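Local coordinates for protein acetyltransferase, GNAT family (Streptococcus agalactiae 2603V/R, PDB 2PC1) that probably transfers an acyl group, most likely acetyl from acetyl-CoA as in other GNAT enzymes, to an acceptor that has not been identified, at residues Glu39-Ile44 against Gly57-Asn62; Ser49-Lys54 against Glu151-Met156; Glu94-Asp97 against Lys103-His106; His158-Leu163 against Leu178-Ile183. All blocks are in the same frame, centred on the assembly; numbering follows the deposited sequence. Where two conformers were deposited one is given.

Interaction 1 (Glu39-Ile44 against Gly57-Asn62); sequences EARAEI and GYPNRN. With SO4 (sulfate ion), chain B.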
loop_
_atom_site.group_PDB
_atom_site.type_symbol
_atom_site.label_atom_id
_atom_site.label_comp_id
_atom_site.label_asym_id
_atom_site.label_seq_id
_atom_site.Cartn_x
_atom_site.Cartn_y
_atom_site.Cartn_z
ATOM N N GLU A 39 8.285 -10.076 -7.550
ATOM C CA GLU A 39 7.896 -11.226 -6.729
ATOM C C GLU A 39 6.423 -11.118 -6.369
ATOM O O GLU A 39 5.642 -12.082 -6.505
ATOM C CB GLU A 39 8.804 -11.368 -5.491
ATOM C CG GLU A 39 10.250 -11.831 -5.809
ATOM C CD GLU A 39 11.213 -11.665 -4.617
ATOM O OE1 GLU A 39 10.732 -11.482 -3.477
ATOM O OE2 GLU A 39 12.449 -11.690 -4.834
ATOM N N ALA A 40 6.024 -9.938 -5.928
ATOM C CA ALA A 40 4.658 -9.715 -5.571
ATOM C C ALA A 40 3.701 -9.870 -6.752
ATOM O O ALA A 40 2.613 -10.444 -6.622
ATOM C CB ALA A 40 4.498 -8.345 -4.912
ATOM N N ARG A 41 4.108 -9.364 -7.910
ATOM C CA ARG A 41 3.309 -9.471 -9.106
ATOM C C ARG A 41 3.060 -10.953 -9.426
ATOM O O ARG A 41 1.945 -11.318 -9.828
ATOM C CB ARG A 41 4.002 -8.779 -10.286
ATOM C CG ARG A 41 3.124 -8.638 -11.512
ATOM C CD ARG A 41 3.906 -8.245 -12.757
ATOM N NE ARG A 41 4.927 -7.220 -12.563
ATOM C CZ ARG A 41 4.716 -5.905 -12.533
ATOM N NH1 ARG A 41 3.488 -5.407 -12.619
ATOM N NH2 ARG A 41 5.745 -5.074 -12.392
ATOM N N ALA A 42 4.077 -11.803 -9.285
ATOM C CA ALA A 42 3.935 -13.227 -9.586
ATOM C C ALA A 42 3.008 -13.895 -8.582
ATOM O O ALA A 42 2.285 -14.838 -8.909
ATOM C CB ALA A 42 5.277 -13.887 -9.586
ATOM N N GLU A 43 3.077 -13.463 -7.336
ATOM C CA GLU A 43 2.212 -14.055 -6.322
ATOM C C GLU A 43 0.767 -13.654 -6.588
ATOM O O GLU A 43 -0.140 -14.504 -6.538
ATOM C CB GLU A 43 2.670 -13.711 -4.900
ATOM C CG GLU A 43 3.989 -14.392 -4.514
ATOM C CD GLU A 43 3.977 -15.923 -4.675
ATOM O OE1 GLU A 43 3.285 -16.572 -3.878
ATOM O OE2 GLU A 43 4.655 -16.481 -5.576
ATOM N N ILE A 44 0.523 -12.392 -6.919
ATOM C CA ILE A 44 -0.826 -11.999 -7.323
ATOM C C ILE A 44 -1.365 -12.843 -8.491
ATOM O O ILE A 44 -2.565 -13.211 -8.521
ATOM C CB ILE A 44 -0.888 -10.512 -7.709
ATOM C CG1 ILE A 44 -0.603 -9.652 -6.488
ATOM C CG2 ILE A 44 -2.268 -10.169 -8.312
ATOM C CD1 ILE A 44 -0.416 -8.198 -6.787
ATOM N N GLY A 57 2.515 -2.800 -17.551
ATOM C CA GLY A 57 3.548 -3.198 -16.587
ATOM C C GLY A 57 3.406 -2.567 -15.206
ATOM O O GLY A 57 4.286 -2.729 -14.359
ATOM N N TYR A 58 2.317 -1.844 -14.972
ATOM C CA TYR A 58 2.121 -1.171 -13.706
ATOM C C TYR A 58 2.106 -2.176 -12.554
ATOM O O TYR A 58 1.436 -3.192 -12.657
ATOM C CB TYR A 58 0.788 -0.418 -13.687
ATOM C CG TYR A 58 0.462 0.143 -12.336
ATOM C CD1 TYR A 58 0.954 1.389 -11.955
ATOM C CD2 TYR A 58 -0.286 -0.582 -11.396
ATOM C CE1 TYR A 58 0.697 1.893 -10.721
ATOM C CE2 TYR A 58 -0.557 -0.081 -10.154
ATOM C CZ TYR A 58 -0.065 1.173 -9.813
ATOM O OH TYR A 58 -0.350 1.664 -8.583
ATOM N N PRO A 59 2.834 -1.888 -11.461
ATOM C CA PRO A 59 3.782 -0.797 -11.279
ATOM C C PRO A 59 5.110 -1.153 -11.921
ATOM O O PRO A 59 5.663 -2.226 -11.650
ATOM C CB PRO A 59 3.912 -0.693 -9.759
ATOM C CG PRO A 59 3.176 -1.827 -9.194
ATOM C CD PRO A 59 2.707 -2.697 -10.238
ATOM N N ASN A 60 5.625 -0.280 -12.775
ATOM C CA ASN A 60 6.891 -0.537 -13.434
ATOM C C ASN A 60 8.000 0.342 -12.852
ATOM O O ASN A 60 7.784 1.103 -11.917
ATOM C CB ASN A 60 6.764 -0.366 -14.946
ATOM C CG ASN A 60 6.304 1.007 -15.350
ATOM O OD1 ASN A 60 6.689 2.013 -14.752
ATOM N ND2 ASN A 60 5.473 1.059 -16.400
ATOM N N ARG A 61 9.202 0.223 -13.401
ATOM C CA ARG A 61 10.361 0.918 -12.869
ATOM C C ARG A 61 10.108 2.425 -12.843
ATOM O O ARG A 61 10.453 3.106 -11.899
ATOM C CB ARG A 61 11.585 0.575 -13.726
ATOM C CG ARG A 61 12.897 1.268 -13.364
ATOM C CD ARG A 61 14.058 0.663 -14.163
ATOM N NE ARG A 61 14.304 -0.707 -13.713
ATOM C CZ ARG A 61 15.232 -1.077 -12.828
ATOM N NH1 ARG A 61 16.061 -0.187 -12.303
ATOM N NH2 ARG A 61 15.321 -2.349 -12.467
ATOM N N ASN A 62 9.513 2.935 -13.915
ATOM C CA ASN A 62 9.188 4.358 -13.958
ATOM C C ASN A 62 8.187 4.781 -12.895
ATOM O O ASN A 62 8.276 5.887 -12.348
ATOM C CB ASN A 62 8.678 4.772 -15.337
ATOM C CG ASN A 62 9.759 4.711 -16.408
ATOM O OD1 ASN A 62 10.957 4.830 -16.132
ATOM N ND2 ASN A 62 9.332 4.505 -17.644
HETATM S S SO4 B . -2.250 -0.455 -6.381
HETATM O O1 SO4 B . -0.839 -0.718 -6.234
HETATM O O2 SO4 B . -2.827 -0.258 -5.055
HETATM O O3 SO4 B . -2.498 0.714 -7.202
HETATM O O4 SO4 B . -2.858 -1.636 -6.986
#
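R41 reaches the 57-62 turn from helix 30-46 with CG anti to the backbone N (chi1 -170°) and CD also anti along the chain; a bend at the third torsion (chi3 -42°) then brings the guanidinium up to three successive backbone carbonyls, those of G57, Y58 and P59. NH2 makes the firm bond, to P59 O at 2.9 Å with an N-H...O angle of 157°. The acceptor lies close to the guanidinium plane, whereas the donor sits well above the plane of the P59 carbonyl. NH1 adds two weak bonds, to Y58 O at 3.0 Å and to G57 O at 3.3 Å, and also binds W52 O. P59 CD lies 3.7 Å from R41 NH1. R41 NH2 also forms a salt bridge with E38, one turn earlier on the helix. Y58 O and P59 O both meet the guanidinium edge, while the Y58 side chain leaves its backbone away from the helix, and its OH donates to sulfate O3 at 2.7 Å. One charged side chain thus gathers a turn with a cis Y58-P59 peptide just ahead of N60, the N-cap of helix 61-70, in the region joining the first two helices of this GNAT domain.

Interaction 2 (Ser49-Lys54 against Glu151-Met156); sequences SDQWQK and EKNVTM. With SO4 (sulfate ion), chain B.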
loop_
_atom_site.group_PDB
_atom_site.type_symbol
_atom_site.label_atom_id
_atom_site.label_comp_id
_atom_site.label_asym_id
_atom_site.label_seq_id
_atom_site.Cartn_x
_atom_site.Cartn_y
_atom_site.Cartn_z
ATOM N N SER A 49 -6.167 -12.963 -10.189
ATOM C CA SER A 49 -6.414 -11.531 -10.269
ATOM C C SER A 49 -5.662 -10.892 -11.418
ATOM O O SER A 49 -4.553 -11.302 -11.748
ATOM C CB SER A 49 -5.960 -10.899 -8.967
ATOM O OG SER A 49 -6.132 -9.495 -8.983
ATOM N N ASP A 50 -6.230 -9.824 -11.971
ATOM C CA ASP A 50 -5.531 -9.045 -12.969
ATOM C C ASP A 50 -4.781 -7.860 -12.364
ATOM O O ASP A 50 -4.152 -7.102 -13.095
ATOM C CB ASP A 50 -6.465 -8.608 -14.109
ATOM C CG ASP A 50 -7.564 -7.663 -13.667
ATOM O OD1 ASP A 50 -7.642 -7.279 -12.486
ATOM O OD2 ASP A 50 -8.376 -7.300 -14.555
ATOM N N GLN A 51 -4.792 -7.718 -11.035
ATOM C CA GLN A 51 -4.052 -6.663 -10.380
ATOM C C GLN A 51 -2.567 -6.759 -10.723
ATOM O O GLN A 51 -1.955 -7.799 -10.521
ATOM C CB GLN A 51 -4.238 -6.724 -8.864
ATOM C CG GLN A 51 -3.577 -5.560 -8.161
ATOM C CD GLN A 51 -3.896 -5.491 -6.685
ATOM O OE1 GLN A 51 -4.220 -6.503 -6.061
ATOM N NE2 GLN A 51 -3.786 -4.289 -6.112
ATOM N N TRP A 52 -2.029 -5.692 -11.290
ATOM C CA TRP A 52 -0.612 -5.567 -11.690
ATOM C C TRP A 52 -0.234 -6.448 -12.883
ATOM O O TRP A 52 0.949 -6.623 -13.161
ATOM C CB TRP A 52 0.352 -5.831 -10.534
ATOM C CG TRP A 52 0.260 -4.918 -9.359
ATOM C CD1 TRP A 52 -0.675 -3.963 -9.108
ATOM C CD2 TRP A 52 1.149 -4.930 -8.243
ATOM N NE1 TRP A 52 -0.396 -3.359 -7.900
ATOM C CE2 TRP A 52 0.723 -3.929 -7.358
ATOM C CE3 TRP A 52 2.276 -5.679 -7.921
ATOM C CZ2 TRP A 52 1.367 -3.685 -6.134
ATOM C CZ3 TRP A 52 2.937 -5.404 -6.721
ATOM C CH2 TRP A 52 2.470 -4.428 -5.846
ATOM N N GLN A 53 -1.215 -6.998 -13.589
ATOM C CA GLN A 53 -0.965 -7.979 -14.657
ATOM C C GLN A 53 -1.189 -7.402 -16.038
ATOM O O GLN A 53 -1.218 -8.157 -17.006
ATOM C CB GLN A 53 -1.878 -9.189 -14.496
ATOM C CG GLN A 53 -1.905 -9.821 -13.117
ATOM C CD GLN A 53 -0.543 -10.257 -12.620
ATOM O OE1 GLN A 53 0.214 -10.909 -13.361
ATOM N NE2 GLN A 53 -0.252 -9.989 -11.339
ATOM N N LYS A 54 -1.321 -6.091 -16.143
ATOM C CA LYS A 54 -1.716 -5.455 -17.414
ATOM C C LYS A 54 -0.524 -5.157 -18.299
ATOM O O LYS A 54 0.624 -5.144 -17.849
ATOM C CB LYS A 54 -2.454 -4.143 -17.145
ATOM C CG LYS A 54 -3.609 -4.232 -16.169
ATOM C CD LYS A 54 -4.594 -5.303 -16.545
ATOM N N GLU A 151 -10.778 -6.854 -5.578
ATOM C CA GLU A 151 -11.722 -7.757 -5.001
ATOM C C GLU A 151 -11.149 -9.122 -4.697
ATOM O O GLU A 151 -11.602 -9.793 -3.771
ATOM C CB GLU A 151 -12.925 -7.912 -5.943
ATOM C CG GLU A 151 -13.807 -6.688 -5.984
ATOM C CD GLU A 151 -14.924 -6.834 -6.989
ATOM O OE1 GLU A 151 -14.649 -7.149 -8.168
ATOM O OE2 GLU A 151 -16.071 -6.644 -6.589
ATOM N N LYS A 152 -10.185 -9.571 -5.508
ATOM C CA LYS A 152 -9.593 -10.883 -5.308
ATOM C C LYS A 152 -8.426 -10.889 -4.313
ATOM O O LYS A 152 -7.914 -11.945 -3.951
ATOM C CB LYS A 152 -9.123 -11.463 -6.641
ATOM C CG LYS A 152 -10.261 -11.767 -7.575
ATOM C CD LYS A 152 -9.768 -12.379 -8.867
ATOM C CE LYS A 152 -10.911 -12.542 -9.862
ATOM N NZ LYS A 152 -10.446 -13.043 -11.197
ATOM N N ASN A 153 -8.021 -9.708 -3.846
ATOM C CA ASN A 153 -6.866 -9.565 -2.939
ATOM C C ASN A 153 -7.295 -9.726 -1.486
ATOM O O ASN A 153 -7.325 -8.784 -0.690
ATOM C CB ASN A 153 -6.074 -8.293 -3.186
ATOM C CG ASN A 153 -4.642 -8.402 -2.703
ATOM O OD1 ASN A 153 -4.357 -9.138 -1.756
ATOM N ND2 ASN A 153 -3.722 -7.727 -3.388
ATOM N N VAL A 154 -7.651 -10.951 -1.177
ATOM C CA VAL A 154 -8.159 -11.262 0.149
ATOM C C VAL A 154 -7.055 -11.059 1.164
ATOM O O VAL A 154 -7.336 -10.666 2.305
ATOM C CB VAL A 154 -8.764 -12.689 0.199
ATOM C CG1 VAL A 154 -9.064 -13.109 1.648
ATOM C CG2 VAL A 154 -10.019 -12.713 -0.624
ATOM N N THR A 155 -5.800 -11.275 0.779
ATOM C CA THR A 155 -4.705 -11.071 1.695
ATOM C C THR A 155 -4.651 -9.604 2.143
ATOM O O THR A 155 -4.507 -9.304 3.323
ATOM C CB THR A 155 -3.392 -11.491 1.051
ATOM O OG1 THR A 155 -3.477 -12.899 0.739
ATOM C CG2 THR A 155 -2.191 -11.210 1.971
HETATM N N MSE A 156 -4.765 -8.675 1.192
HETATM C CA MSE A 156 -4.769 -7.275 1.527
HETATM C C MSE A 156 -6.020 -6.881 2.288
HETATM O O MSE A 156 -5.944 -6.087 3.230
HETATM C CB MSE A 156 -4.632 -6.400 0.287
HETATM C CG MSE A 156 -4.441 -4.931 0.582
HETATM SE SE MSE A 156 -2.906 -4.529 1.682
HETATM C CE MSE A 156 -1.521 -5.572 0.776
HETATM S S SO4 B . -2.250 -0.455 -6.381
HETATM O O1 SO4 B . -0.839 -0.718 -6.234
HETATM O O2 SO4 B . -2.827 -0.258 -5.055
HETATM O O3 SO4 B . -2.498 0.714 -7.202
HETATM O O4 SO4 B . -2.858 -1.636 -6.986
HETATM O O HOH W 1 -9.381 -10.380 -12.040
#
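Q51 and N153 meet through their amides, N153 ND2 donating to Q51 OE1 at 3.0 Å with an N-H...O angle of 159°. The two side chains cross at about a right angle and their amide planes stand 82° apart; the acceptor lies near the plane of the N153 amide. Q51 gets there fully stretched, CG anti to the backbone N (chi1 -175°) and the chain extended beyond it. Its other terminal atom, NE2, donates to sulfate O4 at 2.9 Å, an oxygen shared with W52 NE1. N153 is likewise used at both ends: OD1 caps helix 154-162 by accepting from M156 N at 3.0 Å. Elsewhere in the contact, K152 runs extended past S49, with its CD 3.7 Å from S49 CA, and its NZ shares a water with D50 N. S49 OG, anti to its own nitrogen, accepts from Q51 N, two residues on, at 3.0 Å, an ST turn that overlaps the type II turn D50-Q53. With both ends of each amide engaged, the bonding should fix the flip of Q51 and N153, and a chain of hydrogen bonds runs from the helix N terminus to the bound sulfate, probably from the crystallisation liquor.

Interaction 3 (Glu94-Asp97 against Lys103-His106); sequences EVYD and KWLH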
loop_
_atom_site.group_PDB
_atom_site.type_symbol
_atom_site.label_atom_id
_atom_site.label_comp_id
_atom_site.label_asym_id
_atom_site.label_seq_id
_atom_site.Cartn_x
_atom_site.Cartn_y
_atom_site.Cartn_z
ATOM N N GLU A 94 -8.845 11.552 -6.835
ATOM C CA GLU A 94 -10.083 11.934 -7.494
ATOM C C GLU A 94 -11.079 10.775 -7.601
ATOM O O GLU A 94 -12.274 10.955 -7.420
ATOM C CB GLU A 94 -9.818 12.497 -8.901
ATOM C CG GLU A 94 -8.837 13.680 -8.947
ATOM C CD GLU A 94 -9.297 14.900 -8.167
ATOM O OE1 GLU A 94 -10.491 15.257 -8.245
ATOM O OE2 GLU A 94 -8.445 15.516 -7.484
ATOM N N VAL A 95 -10.572 9.583 -7.886
ATOM C CA VAL A 95 -11.457 8.437 -8.098
ATOM C C VAL A 95 -12.199 8.067 -6.804
ATOM O O VAL A 95 -13.270 7.483 -6.836
ATOM C CB VAL A 95 -10.673 7.243 -8.705
ATOM C CG1 VAL A 95 -11.499 5.954 -8.717
ATOM C CG2 VAL A 95 -10.250 7.608 -10.123
ATOM N N TYR A 96 -11.628 8.403 -5.652
ATOM C CA TYR A 96 -12.287 8.145 -4.376
ATOM C C TYR A 96 -13.570 8.954 -4.201
ATOM O O TYR A 96 -14.466 8.564 -3.452
ATOM C CB TYR A 96 -11.330 8.398 -3.200
ATOM C CG TYR A 96 -10.307 7.329 -2.963
ATOM C CD1 TYR A 96 -10.165 6.211 -3.793
ATOM C CD2 TYR A 96 -9.430 7.435 -1.893
ATOM C CE1 TYR A 96 -9.208 5.220 -3.537
ATOM C CE2 TYR A 96 -8.477 6.474 -1.664
ATOM C CZ TYR A 96 -8.370 5.369 -2.459
ATOM O OH TYR A 96 -7.386 4.447 -2.140
ATOM N N ASP A 97 -13.702 10.069 -4.920
ATOM C CA ASP A 97 -14.930 10.801 -4.872
ATOM C C ASP A 97 -16.085 10.075 -5.543
ATOM O O ASP A 97 -17.217 10.432 -5.311
ATOM C CB ASP A 97 -14.774 12.172 -5.539
ATOM C CG ASP A 97 -13.727 13.047 -4.854
ATOM O OD1 ASP A 97 -13.548 12.908 -3.624
ATOM O OD2 ASP A 97 -13.093 13.876 -5.562
ATOM N N LYS A 103 -20.018 4.618 1.239
ATOM C CA LYS A 103 -19.600 5.998 1.397
ATOM C C LYS A 103 -18.446 6.016 2.386
ATOM O O LYS A 103 -18.280 5.090 3.163
ATOM C CB LYS A 103 -20.751 6.856 1.911
ATOM C CG LYS A 103 -21.261 6.490 3.233
ATOM C CD LYS A 103 -22.431 7.420 3.616
ATOM N N TRP A 104 -17.663 7.062 2.346
ATOM C CA TRP A 104 -16.541 7.197 3.268
ATOM C C TRP A 104 -17.054 7.525 4.665
ATOM O O TRP A 104 -18.212 7.972 4.850
ATOM C CB TRP A 104 -15.595 8.276 2.776
ATOM C CG TRP A 104 -14.905 7.965 1.495
ATOM C CD1 TRP A 104 -15.141 8.510 0.253
ATOM C CD2 TRP A 104 -13.867 7.019 1.314
ATOM N NE1 TRP A 104 -14.300 7.969 -0.669
ATOM C CE2 TRP A 104 -13.511 7.031 -0.054
ATOM C CE3 TRP A 104 -13.183 6.160 2.181
ATOM C CZ2 TRP A 104 -12.497 6.226 -0.567
ATOM C CZ3 TRP A 104 -12.184 5.380 1.671
ATOM C CH2 TRP A 104 -11.848 5.423 0.302
ATOM N N LEU A 105 -16.217 7.299 5.672
ATOM C CA LEU A 105 -16.587 7.591 7.039
ATOM C C LEU A 105 -16.825 9.079 7.214
ATOM O O LEU A 105 -17.642 9.476 8.035
ATOM C CB LEU A 105 -15.494 7.121 7.987
ATOM C CG LEU A 105 -15.170 5.637 7.937
ATOM C CD1 LEU A 105 -14.041 5.353 8.901
ATOM C CD2 LEU A 105 -16.373 4.803 8.269
ATOM N N HIS A 106 -16.049 9.884 6.494
ATOM C CA HIS A 106 -16.272 11.329 6.334
ATOM C C HIS A 106 -15.616 11.751 5.031
ATOM O O HIS A 106 -14.720 11.052 4.543
ATOM C CB HIS A 106 -15.806 12.197 7.549
ATOM C CG HIS A 106 -14.315 12.279 7.743
ATOM N ND1 HIS A 106 -13.464 12.884 6.836
ATOM C CD2 HIS A 106 -13.527 11.878 8.771
ATOM C CE1 HIS A 106 -12.218 12.812 7.281
ATOM N NE2 HIS A 106 -12.230 12.197 8.448
#
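A buried aromatic contact, fastened by an indole-to-carbonyl hydrogen bond, joins Y96 and W104 within the long connection between strands 81-91 and 111-119. W104 NE1 donates to Y96 O at 2.9 Å and almost straight, with an N-H...O angle of 171°. The carbonyl oxygen lies in the indole plane, at its edge, but the donor stands above the plane of the Y96 carbonyl. The benzo side of the same indole reaches over one face of the Y96 ring, W104 CZ2 coming within 3.4 Å of Y96 CG and CH2 resting nearer the rim. With the planes 47° apart, the rings meet obliquely. This pair bends the connection back on itself against the C-terminal half of the central GNAT sheet, where W104 packs on A179 and Q181 of strand 177-183 and forms a cation-pi pair with R146. The first torsion of Y96 (chi1 -76°) sets CG anti to the carbonyl carbon, beside the backbone N, and its OH binds D148 of strand 144-149.

Interaction 4 (His158-Leu163 against Leu178-Ile183); sequences HILNKL and LAYQKI. With SO4 (sulfate ion), chain C.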
loop_
_atom_site.group_PDB
_atom_site.type_symbol
_atom_site.label_atom_id
_atom_site.label_comp_id
_atom_site.label_asym_id
_atom_site.label_seq_id
_atom_site.Cartn_x
_atom_site.Cartn_y
_atom_site.Cartn_z
ATOM N N HIS A 158 -7.544 -8.705 4.339
ATOM C CA HIS A 158 -7.330 -9.210 5.677
ATOM C C HIS A 158 -6.417 -8.286 6.477
ATOM O O HIS A 158 -6.701 -7.919 7.616
ATOM C CB HIS A 158 -6.740 -10.617 5.609
ATOM C CG HIS A 158 -6.517 -11.206 6.958
ATOM N ND1 HIS A 158 -7.529 -11.768 7.694
ATOM C CD2 HIS A 158 -5.412 -11.248 7.742
ATOM C CE1 HIS A 158 -7.059 -12.152 8.866
ATOM N NE2 HIS A 158 -5.770 -11.856 8.915
ATOM N N ILE A 159 -5.313 -7.903 5.854
ATOM C CA ILE A 159 -4.363 -6.994 6.492
ATOM C C ILE A 159 -5.048 -5.677 6.896
ATOM O O ILE A 159 -4.877 -5.192 8.011
ATOM C CB ILE A 159 -3.157 -6.745 5.589
ATOM C CG1 ILE A 159 -2.306 -8.015 5.448
ATOM C CG2 ILE A 159 -2.326 -5.595 6.122
ATOM C CD1 ILE A 159 -1.373 -7.980 4.263
ATOM N N LEU A 160 -5.837 -5.114 5.988
ATOM C CA LEU A 160 -6.513 -3.851 6.285
ATOM C C LEU A 160 -7.486 -4.002 7.439
ATOM O O LEU A 160 -7.542 -3.159 8.328
ATOM C CB LEU A 160 -7.168 -3.305 5.026
ATOM C CG LEU A 160 -6.185 -2.893 3.906
ATOM C CD1 LEU A 160 -6.954 -2.543 2.659
ATOM C CD2 LEU A 160 -5.294 -1.729 4.343
ATOM N N ASN A 161 -8.208 -5.112 7.462
ATOM C CA ASN A 161 -9.150 -5.421 8.550
ATOM C C ASN A 161 -8.377 -5.503 9.869
ATOM O O ASN A 161 -8.787 -4.907 10.886
ATOM C CB ASN A 161 -9.871 -6.733 8.207
ATOM C CG ASN A 161 -10.823 -7.177 9.258
ATOM O OD1 ASN A 161 -10.403 -7.662 10.297
ATOM N ND2 ASN A 161 -12.120 -7.096 8.963
ATOM N N LYS A 162 -7.242 -6.199 9.862
ATOM C CA LYS A 162 -6.448 -6.379 11.087
ATOM C C LYS A 162 -5.927 -5.061 11.620
ATOM O O LYS A 162 -5.793 -4.886 12.848
ATOM C CB LYS A 162 -5.270 -7.325 10.833
ATOM C CG LYS A 162 -5.637 -8.787 10.757
ATOM C CD LYS A 162 -5.961 -9.393 12.114
ATOM C CE LYS A 162 -4.732 -9.459 13.033
ATOM N NZ LYS A 162 -3.498 -10.076 12.443
ATOM N N LEU A 163 -5.639 -4.136 10.712
ATOM C CA LEU A 163 -5.111 -2.830 11.081
ATOM C C LEU A 163 -6.216 -1.874 11.508
ATOM O O LEU A 163 -5.914 -0.766 11.930
ATOM C CB LEU A 163 -4.352 -2.236 9.906
ATOM C CG LEU A 163 -3.019 -2.899 9.546
ATOM C CD1 LEU A 163 -2.558 -2.481 8.189
ATOM C CD2 LEU A 163 -1.984 -2.573 10.567
ATOM N N LEU A 178 -12.122 -2.157 -3.861
ATOM C CA LEU A 178 -12.721 -2.091 -2.531
ATOM C C LEU A 178 -11.998 -1.032 -1.741
ATOM O O LEU A 178 -10.780 -1.085 -1.622
ATOM C CB LEU A 178 -12.614 -3.440 -1.848
ATOM C CG LEU A 178 -13.258 -4.605 -2.588
ATOM C CD1 LEU A 178 -13.084 -5.875 -1.815
ATOM C CD2 LEU A 178 -14.760 -4.367 -2.839
ATOM N N ALA A 179 -12.727 -0.065 -1.209
ATOM C CA ALA A 179 -12.166 1.095 -0.577
ATOM C C ALA A 179 -12.283 0.985 0.940
ATOM O O ALA A 179 -13.349 0.643 1.466
ATOM C CB ALA A 179 -12.928 2.316 -1.044
ATOM N N TYR A 180 -11.211 1.321 1.643
ATOM C CA TYR A 180 -11.052 1.173 3.077
ATOM C C TYR A 180 -10.551 2.482 3.703
ATOM O O TYR A 180 -9.750 3.208 3.105
ATOM C CB TYR A 180 -10.043 0.083 3.391
ATOM C CG TYR A 180 -10.524 -1.303 3.104
ATOM C CD1 TYR A 180 -10.457 -1.844 1.843
ATOM C CD2 TYR A 180 -11.050 -2.085 4.110
ATOM C CE1 TYR A 180 -10.884 -3.114 1.570
ATOM C CE2 TYR A 180 -11.493 -3.383 3.860
ATOM C CZ TYR A 180 -11.404 -3.890 2.589
ATOM O OH TYR A 180 -11.819 -5.179 2.307
ATOM N N GLN A 181 -10.993 2.761 4.930
ATOM C CA GLN A 181 -10.573 3.950 5.654
ATOM C C GLN A 181 -10.348 3.625 7.123
ATOM O O GLN A 181 -11.127 2.891 7.737
ATOM C CB GLN A 181 -11.630 5.038 5.502
ATOM C CG GLN A 181 -11.329 6.359 6.194
ATOM C CD GLN A 181 -12.380 7.419 5.907
ATOM O OE1 GLN A 181 -13.473 7.124 5.453
ATOM N NE2 GLN A 181 -12.043 8.674 6.191
ATOM N N LYS A 182 -9.271 4.178 7.650
ATOM C CA LYS A 182 -8.939 4.100 9.067
ATOM C C LYS A 182 -8.735 5.491 9.586
ATOM O O LYS A 182 -8.028 6.288 8.957
ATOM C CB LYS A 182 -7.656 3.311 9.253
ATOM C CG LYS A 182 -7.155 3.304 10.690
ATOM C CD LYS A 182 -5.903 2.484 10.822
ATOM C CE LYS A 182 -5.386 2.478 12.257
ATOM N NZ LYS A 182 -6.176 1.669 13.172
ATOM N N ILE A 183 -9.367 5.804 10.713
ATOM C CA ILE A 183 -9.088 7.030 11.432
ATOM C C ILE A 183 -8.208 6.673 12.641
ATOM O O ILE A 183 -8.627 5.892 13.514
ATOM C CB ILE A 183 -10.390 7.693 11.922
ATOM C CG1 ILE A 183 -11.389 7.914 10.776
ATOM C CG2 ILE A 183 -10.081 9.027 12.586
ATOM C CD1 ILE A 183 -10.909 8.719 9.674
HETATM S S SO4 C . -2.906 -13.013 10.417
HETATM O O1 SO4 C . -2.879 -14.475 10.525
HETATM O O2 SO4 C . -4.074 -12.454 11.078
HETATM O O3 SO4 C . -1.674 -12.455 11.000
HETATM O O4 SO4 C . -2.956 -12.685 8.982
#
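L160 of helix 154-162 packs a methyl over one face of the Y180 ring on strand 177-183, and K182 ties L163 to the same strand. From L160 CB, 4.2 Å from Y180 CD2, the side chain reaches CG, set beside the backbone N (chi1 -65°), and from there the CD1 branch passes over the tyrosine. The methyl meets Y180 CD1 at 3.7 Å, stays close to Y180 CG and CB, and stands 4.0 Å from the ring centroid, 26° off the normal: a CH-pi contact displaced toward the rim. L160 also touches C147 of strand 144-149. Two residues along the strand, K182 leaves the same side of the sheet as Y180. Its chain is straight to CE and then bends at the last torsion (chi4 73°), which brings NZ to L163 O at 2.7 Å, in the plane of that carbonyl. The ammonium group therefore binds the main-chain oxygen of L163, toward the C-terminal side of the helix, where the helix dipole would probably favour a positive charge. Farther round the helix, H158 NE2 and K162 NZ both donate to O2 of a second sulfate, each at 2.8 Å. A helix laid across a sheet by an apolar face, followed by a hairpin of strands 166-171 and 177-183, is the C-terminal half of the GNAT fold.

From the N terminus, interaction 1 closes the first loop, bringing the turn ahead of helix 61-70 back to helix 30-46. Interaction 2 opens inside that loop, at 49-54, and closes only at 151-156, so the two cross; they touch directly, through R41 and W52 among others, and share one sulfate. Nested within the long loop of interaction 2, interaction 3 folds the connection between strands 81-91 and 111-119. Interaction 4 follows in series, joining helix 154-162, which interaction 2 also uses, to strand 177-183. W104 of interaction 3 packs against that strand and L105 N probably bonds Q181, linking both contacts, while interactions 1 and 4 lie on opposite sides of the chain's centre.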